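Calcium-binding EF hand family protein (Arabidopsis thaliana, PDB 6YIG) acts in plant endocytosis as part of the TPLATE complex, whose EH domains confer lipid and protein binding; the N-terminal EH domain is modelled here. Local coordinates at the calcium ion site and the sodium ion site. Coordinates in Å, arbitrary orientation; residue numbers count along the deposited sequence, not the author numbering.

Both metal sites belong to one EH domain, a pair of EF-hands, and their C-alpha centres lie about 13 Å apart. Contact 1 spans the loop after helix 12-20 and the start of helix 30-37; contact 2 spans the matching loop after helix 44-54 and the start of helix 64-78. They share no residue, but each carries a short strand, 28-29 in the first and 61-62 in the second. The first loop binds calcium through four carboxylates; the second, with two serines and an asparagine at equivalent places, binds sodium with help from waters, so the domain seems to pair a calcium loop with a less acidic one.

Contact 1: the calcium ion site. Residues 21-29, 32. With CA (calcium ion), chain B.
Seven oxygens surround the calcium in this canonical EF-hand loop. Asp21, Asp23 and Asp25 each give one carboxylate oxygen, OD1; the backbone carbonyl of Arg27 and water 1 add two more. Glu32 reaches over from helix 30-37 and grips the ion with both oxygens, OE1 at 2.4 Å and OE2 at 2.6 Å from CA, a bidentate clasp that closes the loop. Its CG lies anti to the carbonyl carbon (chi1 -75°), and the chain then runs out extended to the metal.

Asp21 comes in with CG anti to its backbone N (chi1 -177°), which sends OD1 to the metal and turns OD2 toward Gly26 N. Asp23 and Asp25 instead place CG in the crowded position between backbone N and carbonyl carbon, which turns their carboxylates inward.

Outside this shell, backbone N-H groups fix the carboxylates. Gly26 N donates to Asp21 OD2, the oxygen not bound to metal, at 2.9 Å. Asp25 N meets Asp23 OD1, and Arg27 N meets Asp25 OD1 at 3.0 Å, both from above the carboxylate plane. Ser29 N holds Glu32 OE1 at 2.9 Å along a nearly straight bond (167° at H), and Ser29 OG accepts from Glu32 N at 3.1 Å, so one serine steadies both ends of the glutamate. On the outer side of Asp25, the NE and NH2 edge of Arg27, in its own guanidinium plane, meets OD2 from above the carboxylate, with a salt bridge from NH2 of 3.0 Å; OD2 also takes water 1 at 2.8 Å.

With four carboxylates around it, the ion probably ties the loop to both flanking helices and stabilises the EH domain.

Contact 2: the sodium ion site. Residues 55-62, 66. With NA (sodium ion), chain C.
This is the second EF-hand loop of the EH domain, and a sodium ion, which may come from purification or crystallisation, occupies it in a distorted six-coordinate shell. Asp55 opens the loop just after helix 44-54. From its CB, the carboxylate carbon CG swings anti to the backbone N (chi1 -176°), and the group then divides its work between two oxygens. OD1 binds the sodium at 2.3 Å and, through its syn lone pair, also accepts the N-H of Ser59 at 3.1 Å. The other oxygen, OD2, stays off the metal and takes Gly60 N at 2.8 Å, again on the syn side. Two successive backbone N-H groups thus hold the carboxylate against rotation while OD1 faces the ion.

Both serines point their hydroxyls inward from the crowded position between backbone N and carbonyl carbon. Ser59 is the tighter ligand, its OG 2.3 Å from NA, whereas Ser57 OG stands back at 2.6 Å. Asp55 supplies a carboxylate, while these serine hydroxyls stand where the first loop has aspartates, and the lower charge around the ion may suit monovalent sodium. The Ser59 hydroxyl oxygen also accepts a long hydrogen bond from Phe61 N. Across the ion from Ser57, the carbonyl oxygen of Phe61 binds at the start of strand 61-62.

Waters 2 and 3 also bind the ion. Water 3 is held in turn by Ser57 N along a fairly straight bond (164° at H) and by the side-chain amide oxygen of Asn66, OD1, at 2.7 Å. Asn66 rises from helix 64-78 with CG anti to the carbonyl carbon (chi1 -59°), and its OD1 ends 4.1 Å from NA, so the helix reaches the ion through water rather than by a direct bond.

Contact 1: the calcium ion site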
loop_
_atom_site.group_PDB
_atom_site.type_symbol
_atom_site.label_atom_id
_atom_site.label_comp_id
_atom_site.label_asym_id
_atom_site.label_seq_id
_atom_site.Cartn_x
_atom_site.Cartn_y
_atom_site.Cartn_z
ATOM N N ASP A 21 0.948 -5.681 -10.216
ATOM C CA ASP A 21 0.868 -7.137 -10.360
ATOM C C ASP A 21 1.419 -7.548 -11.720
ATOM O O ASP A 21 0.700 -7.907 -12.643
ATOM C CB ASP A 21 -0.565 -7.611 -10.185
ATOM C CG ASP A 21 -0.675 -9.106 -10.250
ATOM O OD1 ASP A 21 0.378 -9.780 -10.113
ATOM O OD2 ASP A 21 -1.813 -9.601 -10.489
ATOM N N LEU A 22 2.741 -7.543 -11.829
ATOM C CA LEU A 22 3.366 -7.665 -13.140
ATOM C C LEU A 22 3.053 -8.993 -13.819
ATOM O O LEU A 22 3.046 -9.063 -15.051
ATOM C CB LEU A 22 4.880 -7.498 -13.013
ATOM C CG LEU A 22 5.378 -6.165 -12.445
ATOM C CD1 LEU A 22 6.887 -6.249 -12.333
ATOM C CD2 LEU A 22 4.942 -5.005 -13.288
ATOM N N ASP A 23 2.838 -10.057 -13.046
ATOM C CA ASP A 23 2.574 -11.358 -13.641
ATOM C C ASP A 23 1.097 -11.703 -13.674
ATOM O O ASP A 23 0.744 -12.773 -14.178
ATOM C CB ASP A 23 3.352 -12.495 -12.951
ATOM C CG ASP A 23 3.050 -12.655 -11.468
ATOM O OD1 ASP A 23 2.162 -12.009 -10.913
ATOM O OD2 ASP A 23 3.810 -13.441 -10.815
ATOM N N GLY A 24 0.231 -10.827 -13.191
ATOM C CA GLY A 24 -1.196 -11.093 -13.273
ATOM C C GLY A 24 -1.708 -12.242 -12.434
ATOM O O GLY A 24 -2.822 -12.734 -12.697
ATOM N N ASP A 25 -0.957 -12.680 -11.427
ATOM C CA ASP A 25 -1.414 -13.815 -10.629
ATOM C C ASP A 25 -2.364 -13.388 -9.523
ATOM O O ASP A 25 -2.832 -14.252 -8.774
ATOM C CB ASP A 25 -0.223 -14.598 -10.063
ATOM C CG ASP A 25 0.461 -13.918 -8.923
ATOM O OD1 ASP A 25 0.281 -12.698 -8.736
ATOM O OD2 ASP A 25 1.239 -14.612 -8.213
ATOM N N GLY A 26 -2.740 -12.114 -9.477
ATOM C CA GLY A 26 -3.724 -11.623 -8.535
ATOM C C GLY A 26 -3.181 -11.385 -7.155
ATOM O O GLY A 26 -3.965 -11.160 -6.227
ATOM N N ARG A 27 -1.865 -11.434 -6.992
ATOM C CA ARG A 27 -1.179 -11.190 -5.731
ATOM C C ARG A 27 -0.003 -10.264 -5.978
ATOM O O ARG A 27 0.594 -10.289 -7.053
ATOM C CB ARG A 27 -0.642 -12.491 -5.117
ATOM C CG ARG A 27 -1.623 -13.645 -4.991
ATOM C CD ARG A 27 -0.863 -14.875 -4.481
ATOM N NE ARG A 27 0.103 -15.372 -5.455
ATOM C CZ ARG A 27 0.806 -16.491 -5.304
ATOM N NH1 ARG A 27 0.646 -17.225 -4.215
ATOM N NH2 ARG A 27 1.662 -16.885 -6.245
ATOM N N ILE A 28 0.366 -9.466 -4.970
ATOM C CA ILE A 28 1.571 -8.645 -5.051
ATOM C C ILE A 28 2.664 -9.345 -4.256
ATOM O O ILE A 28 2.598 -9.458 -3.023
ATOM C CB ILE A 28 1.354 -7.211 -4.547
ATOM C CG1 ILE A 28 0.144 -6.554 -5.202
ATOM C CG2 ILE A 28 2.640 -6.390 -4.770
ATOM C CD1 ILE A 28 0.146 -6.601 -6.719
ATOM N N SER A 29 3.675 -9.813 -4.966
ATOM C CA SER A 29 4.820 -10.452 -4.350
ATOM C C SER A 29 5.755 -9.414 -3.745
ATOM O O SER A 29 5.650 -8.210 -4.008
ATOM C CB SER A 29 5.588 -11.259 -5.378
ATOM O OG SER A 29 6.228 -10.368 -6.276
ATOM N N GLU A 32 7.519 -7.568 -6.490
ATOM C CA GLU A 32 6.604 -6.636 -7.135
ATOM C C GLU A 32 6.406 -5.397 -6.274
ATOM O O GLU A 32 6.320 -4.286 -6.799
ATOM C CB GLU A 32 5.277 -7.338 -7.411
ATOM C CG GLU A 32 5.335 -8.304 -8.597
ATOM C CD GLU A 32 4.110 -9.173 -8.761
ATOM O OE1 GLU A 32 3.281 -9.246 -7.827
ATOM O OE2 GLU A 32 3.985 -9.795 -9.843
HETATM CA CA CA B . 1.869 -10.942 -8.852
HETATM O O HOH W 1 3.064 -12.561 -7.603
#

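Contact 2: the sodium ion site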
loop_
_atom_site.group_PDB
_atom_site.type_symbol
_atom_site.label_atom_id
_atom_site.label_comp_id
_atom_site.label_asym_id
_atom_site.label_seq_id
_atom_site.Cartn_x
_atom_site.Cartn_y
_atom_site.Cartn_z
ATOM N N ASP A 55 1.382 -7.626 5.036
ATOM C CA ASP A 55 1.385 -9.065 4.793
ATOM C C ASP A 55 0.875 -9.726 6.069
ATOM O O ASP A 55 1.625 -10.290 6.871
ATOM C CB ASP A 55 2.768 -9.557 4.398
ATOM C CG ASP A 55 2.776 -11.033 4.053
ATOM O OD1 ASP A 55 1.689 -11.645 3.932
ATOM O OD2 ASP A 55 3.885 -11.589 3.911
ATOM N N ARG A 56 -0.447 -9.632 6.248
ATOM C CA ARG A 56 -1.074 -10.071 7.488
ATOM C C ARG A 56 -0.918 -11.571 7.694
ATOM O O ARG A 56 -0.738 -12.029 8.829
ATOM C CB ARG A 56 -2.554 -9.674 7.485
ATOM C CG ARG A 56 -2.791 -8.172 7.566
ATOM N N SER A 57 -0.973 -12.352 6.613
ATOM C CA SER A 57 -0.820 -13.801 6.717
ATOM C C SER A 57 0.635 -14.255 6.775
ATOM O O SER A 57 0.890 -15.449 6.972
ATOM C CB SER A 57 -1.502 -14.481 5.526
ATOM O OG SER A 57 -0.707 -14.348 4.352
ATOM N N HIS A 58 1.587 -13.342 6.598
ATOM C CA HIS A 58 3.014 -13.672 6.582
ATOM C C HIS A 58 3.356 -14.670 5.483
ATOM O O HIS A 58 4.249 -15.505 5.634
ATOM C CB HIS A 58 3.465 -14.199 7.945
ATOM C CG HIS A 58 2.978 -13.368 9.086
ATOM N ND1 HIS A 58 3.485 -12.117 9.366
ATOM C CD2 HIS A 58 2.005 -13.593 10.003
ATOM C CE1 HIS A 58 2.857 -11.613 10.413
ATOM N NE2 HIS A 58 1.956 -12.490 10.820
ATOM N N SER A 59 2.669 -14.570 4.355
ATOM C CA SER A 59 2.851 -15.501 3.258
ATOM C C SER A 59 3.850 -15.033 2.213
ATOM O O SER A 59 4.232 -15.829 1.348
ATOM C CB SER A 59 1.515 -15.735 2.557
ATOM O OG SER A 59 1.117 -14.542 1.900
ATOM N N GLY A 60 4.240 -13.771 2.238
ATOM C CA GLY A 60 5.097 -13.216 1.215
ATOM C C GLY A 60 4.353 -12.594 0.062
ATOM O O GLY A 60 4.980 -12.141 -0.904
ATOM N N PHE A 61 3.031 -12.573 0.122
ATOM C CA PHE A 61 2.223 -12.003 -0.929
ATOM C C PHE A 61 1.141 -11.142 -0.301
ATOM O O PHE A 61 0.636 -11.451 0.782
ATOM C CB PHE A 61 1.541 -13.078 -1.776
ATOM C CG PHE A 61 2.494 -13.969 -2.501
ATOM C CD1 PHE A 61 3.005 -15.094 -1.891
ATOM C CD2 PHE A 61 2.892 -13.663 -3.787
ATOM C CE1 PHE A 61 3.882 -15.902 -2.553
ATOM C CE2 PHE A 61 3.769 -14.462 -4.456
ATOM C CZ PHE A 61 4.263 -15.589 -3.839
ATOM N N LEU A 62 0.779 -10.083 -0.994
ATOM C CA LEU A 62 -0.343 -9.243 -0.608
ATOM C C LEU A 62 -1.532 -9.528 -1.512
ATOM O O LEU A 62 -1.401 -9.502 -2.737
ATOM C CB LEU A 62 -0.003 -7.768 -0.715
ATOM C CG LEU A 62 1.280 -7.307 -0.018
ATOM C CD1 LEU A 62 1.445 -5.807 -0.268
ATOM C CD2 LEU A 62 1.290 -7.644 1.458
ATOM N N ASN A 66 -4.851 -6.344 1.218
ATOM C CA ASN A 66 -3.565 -6.047 1.851
ATOM C C ASN A 66 -2.825 -4.950 1.084
ATOM O O ASN A 66 -2.141 -4.091 1.671
ATOM C CB ASN A 66 -2.634 -7.272 1.866
ATOM C CG ASN A 66 -3.171 -8.501 2.577
ATOM O OD1 ASN A 66 -2.793 -9.622 2.195
ATOM N ND2 ASN A 66 -3.957 -8.326 3.634
HETATM NA NA NA C . 0.023 -12.598 2.637
HETATM O O HOH W 2 -1.546 -13.995 1.038
HETATM O O HOH W 3 -1.701 -11.564 3.684
#